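Local coordinates for protein ATP-dependent DNA helicase (PDB 5V9X) that probably couples ATP hydrolysis to 3'-to-5' movement along single-stranded DNA, unwinding RNA:DNA hybrids as a bacterial Lhr-type helicase, at residues Phe33-Phe45 against Thr119-Leu133. Sequence-based numbering, arbitrary orientation.
Sequences FSALTREWFTTAF and TPLTGITRVAERHGL. With ANP (phosphoaminophosphonic acid-adenylate ester), chain C.
Glu39 and His131 are joined by a short, bent hydrogen bond (N-H...O 134°) between two helices of the first RecA-like helicase domain, the N-terminal helix 35-44 and helix 119-130. With CG anti to the backbone N (chi1 -180°) and the chain extended, the carboxylate reaches far enough for OE1 to accept His131 NE2 at 2.7 Å. The donor meets OE1 on its syn side, though tilted 21° from the carboxylate plane, while OE1 lies near the imidazole plane. Arg130 NE adds a weak, long salt bridge to the same oxygen, and the two basic neighbours would be expected to stabilise a negative Glu39. Further along, Arg126 bends at chi2 and chi3 so that NH2 donates to Thr43 OG1 at 3.0 Å; that hydroxyl in turn donates to Trp40 O, which suits a short polar side chain near a helix end.

Beside these bonds runs the apolar part of the contact. Branched Leu36 sends CD1 to Ala128 CB, whose small methyl leaves room for it, and CD2 to Val127 CG1, with both methyls near Leu133 CD1. Ile124 CD1 packs on Thr37, whose hydroxyl is hydrogen-bonded to Asp85 of helix 75-88. Near the C-terminal end of helix 35-44, Phe41 and, just beyond it, Phe45 line the AMP-PNP pocket. Trp40 is a knob among Thr119, Pro120, Gly123 and Ile124. Glycine lets the indole come close, with Trp40 CD1 3.3 Å from Gly123 CA, and Pro120 CA makes a CH-pi contact over the six-membered ring, 3.8 Å from its centroid.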
ATOM      1  N   PHE A  33     -33.753 -12.009   9.232  1.00 60.16           N
ATOM      2  CA  PHE A  33     -33.550 -11.245  10.452  1.00 58.87           C
ATOM      3  C   PHE A  33     -34.818 -11.235  11.305  1.00 58.20           C
ATOM      4  O   PHE A  33     -35.898 -11.659  10.882  1.00 61.56           O
ATOM      5  CB  PHE A  33     -33.134  -9.812  10.120  1.00 55.48           C
ATOM      6  CG  PHE A  33     -31.894  -9.717   9.271  1.00 55.98           C
ATOM      7  CD1 PHE A  33     -31.955  -9.925   7.903  1.00 56.72           C
ATOM      8  CD2 PHE A  33     -30.671  -9.400   9.841  1.00 57.87           C
ATOM      9  CE1 PHE A  33     -30.820  -9.835   7.121  1.00 57.77           C
ATOM     10  CE2 PHE A  33     -29.532  -9.305   9.062  1.00 56.40           C
ATOM     11  CZ  PHE A  33     -29.608  -9.522   7.700  1.00 54.11           C
ATOM     12  N   SER A  34     -34.671 -10.731  12.529  1.00 49.67           N
ATOM     13  CA  SER A  34     -35.811 -10.559  13.411  1.00 51.19           C
ATOM     14  C   SER A  34     -36.742  -9.480  12.859  1.00 56.25           C
ATOM     15  O   SER A  34     -36.418  -8.763  11.908  1.00 56.94           O
ATOM     16  CB  SER A  34     -35.345 -10.197  14.821  1.00 50.91           C
ATOM     17  OG  SER A  34     -34.642  -8.965  14.827  1.00 47.39           O
ATOM     18  N   ALA A  35     -37.923  -9.371  13.469  1.00 56.39           N
ATOM     19  CA  ALA A  35     -38.890  -8.379  13.009  1.00 57.66           C
ATOM     20  C   ALA A  35     -38.385  -6.960  13.244  1.00 60.37           C
ATOM     21  O   ALA A  35     -38.627  -6.066  12.424  1.00 62.42           O
ATOM     22  CB  ALA A  35     -40.237  -8.596  13.698  1.00 54.89           C
ATOM     23  N   LEU A  36     -37.672  -6.734  14.350  1.00 58.78           N
ATOM     24  CA  LEU A  36     -37.212  -5.387  14.676  1.00 59.90           C
ATOM     25  C   LEU A  36     -36.168  -4.897  13.680  1.00 62.68           C
ATOM     26  O   LEU A  36     -36.291  -3.797  13.129  1.00 68.63           O
ATOM     27  CB  LEU A  36     -36.651  -5.350  16.098  1.00 59.42           C
ATOM     28  CG  LEU A  36     -37.601  -5.700  17.243  1.00 58.22           C
ATOM     29  CD1 LEU A  36     -36.903  -5.472  18.573  1.00 54.39           C
ATOM     30  CD2 LEU A  36     -38.891  -4.896  17.158  1.00 59.61           C
ATOM     31  N   THR A  37     -35.121  -5.693  13.444  1.00 60.20           N
ATOM     32  CA  THR A  37     -34.090  -5.278  12.497  1.00 53.23           C
ATOM     33  C   THR A  37     -34.648  -5.165  11.085  1.00 52.96           C
ATOM     34  O   THR A  37     -34.235  -4.285  10.322  1.00 53.18           O
ATOM     35  CB  THR A  37     -32.913  -6.255  12.534  1.00 44.63           C
ATOM     36  OG1 THR A  37     -32.398  -6.329  13.868  1.00 43.64           O
ATOM     37  CG2 THR A  37     -31.802  -5.792  11.609  1.00 40.50           C
ATOM     38  N   ARG A  38     -35.598  -6.031  10.726  1.00 54.48           N
ATOM     39  CA  ARG A  38     -36.241  -5.920   9.423  1.00 56.46           C
ATOM     40  C   ARG A  38     -37.011  -4.612   9.303  1.00 60.19           C
ATOM     41  O   ARG A  38     -36.924  -3.924   8.279  1.00 61.06           O
ATOM     42  CB  ARG A  38     -37.171  -7.114   9.193  1.00 61.20           C
ATOM     43  CG  ARG A  38     -37.774  -7.173   7.800  1.00 64.86           C
ATOM     44  CD  ARG A  38     -38.912  -8.182   7.709  1.00 69.43           C
ATOM     45  NE  ARG A  38     -38.521  -9.516   8.164  1.00 69.75           N
ATOM     46  CZ  ARG A  38     -39.012 -10.111   9.247  1.00 72.42           C
ATOM     47  NH1 ARG A  38     -39.923  -9.497   9.987  1.00 75.33           N
ATOM     48  NH2 ARG A  38     -38.601 -11.326   9.585  1.00 73.66           N
ATOM     49  N   GLU A  39     -37.759  -4.243  10.348  1.00 62.36           N
ATOM     50  CA  GLU A  39     -38.546  -3.016  10.285  1.00 59.14           C
ATOM     51  C   GLU A  39     -37.652  -1.786  10.228  1.00 57.01           C
ATOM     52  O   GLU A  39     -37.968  -0.821   9.525  1.00 60.73           O
ATOM     53  CB  GLU A  39     -39.504  -2.920  11.474  1.00 59.14           C
ATOM     54  CG  GLU A  39     -40.357  -1.651  11.451  1.00 62.75           C
ATOM     55  CD  GLU A  39     -41.577  -1.730  12.347  1.00 71.27           C
ATOM     56  OE1 GLU A  39     -41.453  -1.437  13.554  1.00 72.42           O
ATOM     57  OE2 GLU A  39     -42.663  -2.088  11.840  1.00 75.27           O
ATOM     58  N   TRP A  40     -36.532  -1.796  10.955  1.00 53.45           N
ATOM     59  CA  TRP A  40     -35.645  -0.639  10.918  1.00 53.69           C
ATOM     60  C   TRP A  40     -35.049  -0.447   9.530  1.00 54.88           C
ATOM     61  O   TRP A  40     -35.124   0.649   8.959  1.00 54.51           O
ATOM     62  CB  TRP A  40     -34.520  -0.763  11.942  1.00 52.22           C
ATOM     63  CG  TRP A  40     -33.451   0.229  11.615  1.00 54.27           C
ATOM     64  CD1 TRP A  40     -33.491   1.573  11.840  1.00 49.88           C
ATOM     65  CD2 TRP A  40     -32.213  -0.028  10.939  1.00 55.95           C
ATOM     66  NE1 TRP A  40     -32.343   2.166  11.373  1.00 51.10           N
ATOM     67  CE2 TRP A  40     -31.543   1.205  10.812  1.00 53.18           C
ATOM     68  CE3 TRP A  40     -31.602  -1.182  10.438  1.00 54.92           C
ATOM     69  CZ2 TRP A  40     -30.294   1.318  10.205  1.00 49.41           C
ATOM     70  CZ3 TRP A  40     -30.360  -1.069   9.838  1.00 50.57           C
ATOM     71  CH2 TRP A  40     -29.719   0.170   9.729  1.00 47.08           C
ATOM     72  N   PHE A  41     -34.435  -1.499   8.978  1.00 53.76           N
ATOM     73  CA  PHE A  41     -33.780  -1.375   7.680  1.00 58.27           C
ATOM     74  C   PHE A  41     -34.758  -0.925   6.603  1.00 65.06           C
ATOM     75  O   PHE A  41     -34.370  -0.208   5.673  1.00 69.37           O
ATOM     76  CB  PHE A  41     -33.124  -2.703   7.290  1.00 59.77           C
ATOM     77  CG  PHE A  41     -32.193  -2.597   6.111  1.00 57.30           C
ATOM     78  CD1 PHE A  41     -32.676  -2.691   4.814  1.00 54.19           C
ATOM     79  CD2 PHE A  41     -30.836  -2.402   6.301  1.00 54.80           C
ATOM     80  CE1 PHE A  41     -31.824  -2.588   3.733  1.00 52.06           C
ATOM     81  CE2 PHE A  41     -29.977  -2.302   5.220  1.00 54.48           C
ATOM     82  CZ  PHE A  41     -30.472  -2.395   3.935  1.00 51.26           C
ATOM     83  N   THR A  42     -36.027  -1.322   6.717  1.00 63.81           N
ATOM     84  CA  THR A  42     -37.026  -0.888   5.747  1.00 59.96           C
ATOM     85  C   THR A  42     -37.310   0.605   5.875  1.00 58.51           C
ATOM     86  O   THR A  42     -37.490   1.298   4.867  1.00 58.58           O
ATOM     87  CB  THR A  42     -38.309  -1.704   5.918  1.00 57.69           C
ATOM     88  OG1 THR A  42     -38.050  -3.071   5.577  1.00 59.93           O
ATOM     89  CG2 THR A  42     -39.414  -1.173   5.022  1.00 59.37           C
ATOM     90  N   THR A  43     -37.342   1.123   7.104  1.00 60.52           N
ATOM     91  CA  THR A  43     -37.578   2.547   7.306  1.00 60.44           C
ATOM     92  C   THR A  43     -36.339   3.395   7.051  1.00 60.42           C
ATOM     93  O   THR A  43     -36.450   4.626   7.010  1.00 67.30           O
ATOM     94  CB  THR A  43     -38.087   2.812   8.728  1.00 59.04           C
ATOM     95  OG1 THR A  43     -37.077   2.453   9.677  1.00 62.23           O
ATOM     96  CG2 THR A  43     -39.346   2.007   9.004  1.00 59.28           C
ATOM     97  N   ALA A  44     -35.173   2.775   6.871  1.00 48.71           N
ATOM     98  CA  ALA A  44     -33.920   3.496   6.681  1.00 41.93           C
ATOM     99  C   ALA A  44     -33.475   3.557   5.226  1.00 47.76           C
ATOM    100  O   ALA A  44     -32.917   4.572   4.799  1.00 54.62           O
ATOM    101  CB  ALA A  44     -32.811   2.856   7.520  1.00 40.22           C
ATOM    102  N   PHE A  45     -33.700   2.495   4.456  1.00 47.63           N
ATOM    103  CA  PHE A  45     -33.250   2.428   3.075  1.00 48.16           C
ATOM    104  C   PHE A  45     -34.378   1.925   2.187  1.00 51.34           C
ATOM    105  O   PHE A  45     -35.245   1.166   2.628  1.00 52.71           O
ATOM    106  CB  PHE A  45     -32.024   1.517   2.930  1.00 44.98           C
ATOM    107  CG  PHE A  45     -30.940   1.808   3.926  1.00 48.39           C
ATOM    108  CD1 PHE A  45     -30.085   2.880   3.743  1.00 50.32           C
ATOM    109  CD2 PHE A  45     -30.782   1.015   5.049  1.00 49.97           C
ATOM    110  CE1 PHE A  45     -29.084   3.154   4.659  1.00 45.32           C
ATOM    111  CE2 PHE A  45     -29.785   1.284   5.968  1.00 47.54           C
ATOM    112  CZ  PHE A  45     -28.935   2.355   5.772  1.00 45.79           C
ATOM    113  N   THR A 119     -26.185   4.712  13.741  1.00 43.21           N
ATOM    114  CA  THR A 119     -27.452   4.735  13.013  1.00 48.15           C
ATOM    115  C   THR A 119     -28.216   3.419  13.116  1.00 50.10           C
ATOM    116  O   THR A 119     -29.413   3.460  13.452  1.00 50.79           O
ATOM    117  CB  THR A 119     -27.206   5.137  11.553  1.00 51.95           C
ATOM    118  OG1 THR A 119     -26.632   6.448  11.509  1.00 58.26           O
ATOM    119  CG2 THR A 119     -28.511   5.132  10.767  1.00 49.39           C
ATOM    120  N   PRO A 120     -27.623   2.242  12.857  1.00 50.86           N
ATOM    121  CA  PRO A 120     -28.408   1.005  13.020  1.00 43.64           C
ATOM    122  C   PRO A 120     -28.778   0.711  14.463  1.00 44.90           C
ATOM    123  O   PRO A 120     -29.930   0.347  14.731  1.00 45.00           O
ATOM    124  CB  PRO A 120     -27.489  -0.078  12.427  1.00 42.70           C
ATOM    125  CG  PRO A 120     -26.128   0.483  12.519  1.00 47.05           C
ATOM    126  CD  PRO A 120     -26.289   1.954  12.290  1.00 51.88           C
ATOM    127  N   LEU A 121     -27.846   0.878  15.408  1.00 40.62           N
ATOM    128  CA  LEU A 121     -28.155   0.582  16.804  1.00 38.98           C
ATOM    129  C   LEU A 121     -29.241   1.509  17.340  1.00 45.76           C
ATOM    130  O   LEU A 121     -30.168   1.058  18.024  1.00 50.67           O
ATOM    131  CB  LEU A 121     -26.891   0.678  17.657  1.00 35.84           C
ATOM    132  CG  LEU A 121     -25.742  -0.259  17.271  1.00 38.41           C
ATOM    133  CD1 LEU A 121     -24.561  -0.093  18.214  1.00 39.01           C
ATOM    134  CD2 LEU A 121     -26.201  -1.709  17.240  1.00 36.31           C
ATOM    135  N   THR A 122     -29.145   2.808  17.040  1.00 45.72           N
ATOM    136  CA  THR A 122     -30.204   3.740  17.425  1.00 49.93           C
ATOM    137  C   THR A 122     -31.544   3.362  16.797  1.00 47.16           C
ATOM    138  O   THR A 122     -32.596   3.540  17.426  1.00 45.49           O
ATOM    139  CB  THR A 122     -29.810   5.169  17.032  1.00 57.00           C
ATOM    140  OG1 THR A 122     -28.836   5.666  17.956  1.00 55.32           O
ATOM    141  CG2 THR A 122     -31.019   6.103  17.005  1.00 63.14           C
ATOM    142  N   GLY A 123     -31.523   2.826  15.573  1.00 47.54           N
ATOM    143  CA  GLY A 123     -32.763   2.461  14.905  1.00 49.65           C
ATOM    144  C   GLY A 123     -33.412   1.221  15.489  1.00 53.93           C
ATOM    145  O   GLY A 123     -34.639   1.165  15.631  1.00 57.11           O
ATOM    146  N   ILE A 124     -32.605   0.207  15.817  1.00 48.55           N
ATOM    147  CA  ILE A 124     -33.133  -0.980  16.485  1.00 48.46           C
ATOM    148  C   ILE A 124     -33.841  -0.582  17.771  1.00 51.47           C
ATOM    149  O   ILE A 124     -34.933  -1.075  18.079  1.00 52.27           O
ATOM    150  CB  ILE A 124     -32.007  -1.995  16.758  1.00 51.77           C
ATOM    151  CG1 ILE A 124     -31.263  -2.359  15.470  1.00 48.81           C
ATOM    152  CG2 ILE A 124     -32.567  -3.246  17.423  1.00 58.44           C
ATOM    153  CD1 ILE A 124     -32.114  -3.044  14.449  1.00 50.65           C
ATOM    154  N   THR A 125     -33.235   0.337  18.527  1.00 52.83           N
ATOM    155  CA  THR A 125     -33.827   0.803  19.776  1.00 52.33           C
ATOM    156  C   THR A 125     -35.157   1.502  19.529  1.00 46.72           C
ATOM    157  O   THR A 125     -36.144   1.251  20.230  1.00 45.94           O
ATOM    158  CB  THR A 125     -32.852   1.744  20.485  1.00 56.71           C
ATOM    159  OG1 THR A 125     -31.627   1.050  20.755  1.00 57.00           O
ATOM    160  CG2 THR A 125     -33.449   2.263  21.788  1.00 42.18           C
ATOM    161  N   ARG A 126     -35.195   2.397  18.539  1.00 49.22           N
ATOM    162  CA  ARG A 126     -36.431   3.102  18.218  1.00 52.36           C
ATOM    163  C   ARG A 126     -37.534   2.126  17.828  1.00 61.42           C
ATOM    164  O   ARG A 126     -38.686   2.274  18.254  1.00 68.87           O
ATOM    165  CB  ARG A 126     -36.172   4.112  17.098  1.00 50.39           C
ATOM    166  CG  ARG A 126     -37.289   5.119  16.869  1.00 54.18           C
ATOM    167  CD  ARG A 126     -38.174   4.715  15.704  1.00 59.52           C
ATOM    168  NE  ARG A 126     -37.407   4.555  14.474  1.00 57.13           N
ATOM    169  CZ  ARG A 126     -37.882   3.995  13.366  1.00 60.95           C
ATOM    170  NH1 ARG A 126     -39.126   3.537  13.334  1.00 65.63           N
ATOM    171  NH2 ARG A 126     -37.112   3.889  12.293  1.00 60.77           N
ATOM    172  N   VAL A 127     -37.195   1.111  17.030  1.00 59.67           N
ATOM    173  CA  VAL A 127     -38.193   0.137  16.597  1.00 60.44           C
ATOM    174  C   VAL A 127     -38.595  -0.774  17.752  1.00 60.51           C
ATOM    175  O   VAL A 127     -39.782  -1.075  17.936  1.00 56.06           O
ATOM    176  CB  VAL A 127     -37.658  -0.663  15.396  1.00 55.22           C
ATOM    177  CG1 VAL A 127     -38.607  -1.792  15.039  1.00 56.88           C
ATOM    178  CG2 VAL A 127     -37.450   0.259  14.202  1.00 51.40           C
ATOM    179  N   ALA A 128     -37.620  -1.227  18.545  1.00 58.80           N
ATOM    180  CA  ALA A 128     -37.917  -2.081  19.692  1.00 51.68           C
ATOM    181  C   ALA A 128     -38.906  -1.413  20.636  1.00 57.39           C
ATOM    182  O   ALA A 128     -39.885  -2.029  21.074  1.00 64.34           O
ATOM    183  CB  ALA A 128     -36.628  -2.428  20.436  1.00 47.08           C
ATOM    184  N   GLU A 129     -38.668  -0.140  20.955  1.00 61.10           N
ATOM    185  CA  GLU A 129     -39.544   0.574  21.877  1.00 64.84           C
ATOM    186  C   GLU A 129     -40.858   0.978  21.221  1.00 64.79           C
ATOM    187  O   GLU A 129     -41.879   1.084  21.911  1.00 65.17           O
ATOM    188  CB  GLU A 129     -38.817   1.796  22.440  1.00 64.85           C
ATOM    189  CG  GLU A 129     -37.564   1.428  23.221  1.00 70.16           C
ATOM    190  CD  GLU A 129     -36.849   2.633  23.798  1.00 78.16           C
ATOM    191  OE1 GLU A 129     -37.205   3.774  23.435  1.00 80.18           O
ATOM    192  OE2 GLU A 129     -35.928   2.435  24.621  1.00 80.63           O
ATOM    193  N   ARG A 130     -40.857   1.203  19.904  1.00 66.98           N
ATOM    194  CA  ARG A 130     -42.108   1.453  19.195  1.00 70.39           C
ATOM    195  C   ARG A 130     -43.093   0.304  19.380  1.00 73.48           C
ATOM    196  O   ARG A 130     -44.307   0.530  19.439  1.00 74.83           O
ATOM    197  CB  ARG A 130     -41.827   1.686  17.708  1.00 66.63           C
ATOM    198  CG  ARG A 130     -43.062   1.662  16.809  1.00 63.31           C
ATOM    199  CD  ARG A 130     -42.686   1.840  15.343  1.00 60.78           C
ATOM    200  NE  ARG A 130     -43.612   1.153  14.445  1.00 62.41           N
ATOM    201  CZ  ARG A 130     -44.702   1.708  13.925  1.00 65.26           C
ATOM    202  NH1 ARG A 130     -45.013   2.963  14.211  1.00 71.28           N
ATOM    203  NH2 ARG A 130     -45.484   1.006  13.117  1.00 60.99           N
ATOM    204  N   HIS A 131     -42.592  -0.926  19.493  1.00 70.87           N
ATOM    205  CA  HIS A 131     -43.432  -2.104  19.652  1.00 75.31           C
ATOM    206  C   HIS A 131     -43.493  -2.594  21.097  1.00 79.86           C
ATOM    207  O   HIS A 131     -43.927  -3.725  21.343  1.00 83.87           O
ATOM    208  CB  HIS A 131     -42.945  -3.223  18.729  1.00 74.29           C
ATOM    209  CG  HIS A 131     -43.264  -2.990  17.284  1.00 70.55           C
ATOM    210  ND1 HIS A 131     -44.524  -3.187  16.760  1.00 71.92           N
ATOM    211  CD2 HIS A 131     -42.490  -2.572  16.255  1.00 67.89           C
ATOM    212  CE1 HIS A 131     -44.511  -2.902  15.470  1.00 71.14           C
ATOM    213  NE2 HIS A 131     -43.289  -2.526  15.139  1.00 68.91           N
ATOM    214  N   GLY A 132     -43.074  -1.768  22.055  1.00 74.42           N
ATOM    215  CA  GLY A 132     -43.174  -2.106  23.459  1.00 67.72           C
ATOM    216  C   GLY A 132     -42.103  -3.031  23.991  1.00 69.51           C
ATOM    217  O   GLY A 132     -42.140  -3.371  25.180  1.00 71.98           O
ATOM    218  N   LEU A 133     -41.151  -3.445  23.162  1.00 69.58           N
ATOM    219  CA  LEU A 133     -40.112  -4.365  23.590  1.00 72.13           C
ATOM    220  C   LEU A 133     -38.983  -3.614  24.292  1.00 76.71           C
ATOM    221  O   LEU A 133     -38.818  -2.406  24.107  1.00 78.46           O
ATOM    222  CB  LEU A 133     -39.569  -5.131  22.387  1.00 69.81           C
ATOM    223  CG  LEU A 133     -40.594  -5.924  21.574  1.00 71.02           C
ATOM    224  CD1 LEU A 133     -39.912  -6.692  20.454  1.00 70.15           C
ATOM    225  CD2 LEU A 133     -41.387  -6.863  22.469  1.00 72.22           C
TER
HETATM  226  PG  ANP C 901     -16.445   1.584   0.685  1.00 36.69           P
HETATM  227  O1G ANP C 901     -15.730   2.824   0.255  1.00 39.44           O
HETATM  228  O2G ANP C 901     -15.887   1.105   2.079  1.00 40.02           O
HETATM  229  O3G ANP C 901     -16.230   0.441  -0.391  1.00 42.78           O
HETATM  230  PB  ANP C 901     -18.942   0.605   1.368  1.00 39.13           P
HETATM  231  O1B ANP C 901     -18.306   0.035   2.668  1.00 32.32           O
HETATM  232  O2B ANP C 901     -18.964  -0.445   0.311  1.00 41.01           O
HETATM  233  N3B ANP C 901     -18.088   1.939   0.832  1.00 41.66           N
HETATM  234  PA  ANP C 901     -20.730   1.827   3.004  1.00 36.67           P
HETATM  235  O1A ANP C 901     -19.666   2.773   3.425  1.00 33.77           O
HETATM  236  O2A ANP C 901     -21.026   0.735   4.031  1.00 34.89           O
HETATM  237  O3A ANP C 901     -20.397   1.056   1.660  1.00 46.66           O
HETATM  238  O5' ANP C 901     -22.051   2.626   2.658  1.00 37.70           O
HETATM  239  C5' ANP C 901     -22.165   3.747   1.718  1.00 39.97           C
HETATM  240  C4' ANP C 901     -23.219   4.703   2.221  1.00 45.08           C
HETATM  241  O4' ANP C 901     -24.546   4.220   1.885  1.00 48.59           O
HETATM  242  C3' ANP C 901     -23.230   4.853   3.736  1.00 50.30           C
HETATM  243  O3' ANP C 901     -23.775   6.118   4.077  1.00 50.70           O
HETATM  244  C2' ANP C 901     -24.195   3.747   4.166  1.00 59.16           C
HETATM  245  O2' ANP C 901     -24.567   3.812   5.552  1.00 69.97           O
HETATM  246  C1' ANP C 901     -25.255   3.875   3.068  1.00 53.00           C
HETATM  247  N9  ANP C 901     -26.036   2.667   2.782  1.00 47.94           N
HETATM  248  C8  ANP C 901     -25.817   1.385   3.213  1.00 47.35           C
HETATM  249  N7  ANP C 901     -26.688   0.512   2.763  1.00 43.99           N
HETATM  250  C5  ANP C 901     -27.549   1.277   1.992  1.00 47.08           C
HETATM  251  C6  ANP C 901     -28.691   0.949   1.238  1.00 49.31           C
HETATM  252  N6  ANP C 901     -29.181  -0.288   1.136  1.00 48.30           N
HETATM  253  N1  ANP C 901     -29.322   1.953   0.583  1.00 46.62           N
HETATM  254  C2  ANP C 901     -28.832   3.193   0.680  1.00 42.83           C
HETATM  255  N3  ANP C 901     -27.765   3.620   1.361  1.00 46.05           N
HETATM  256  C4  ANP C 901     -27.162   2.607   1.995  1.00 46.72           C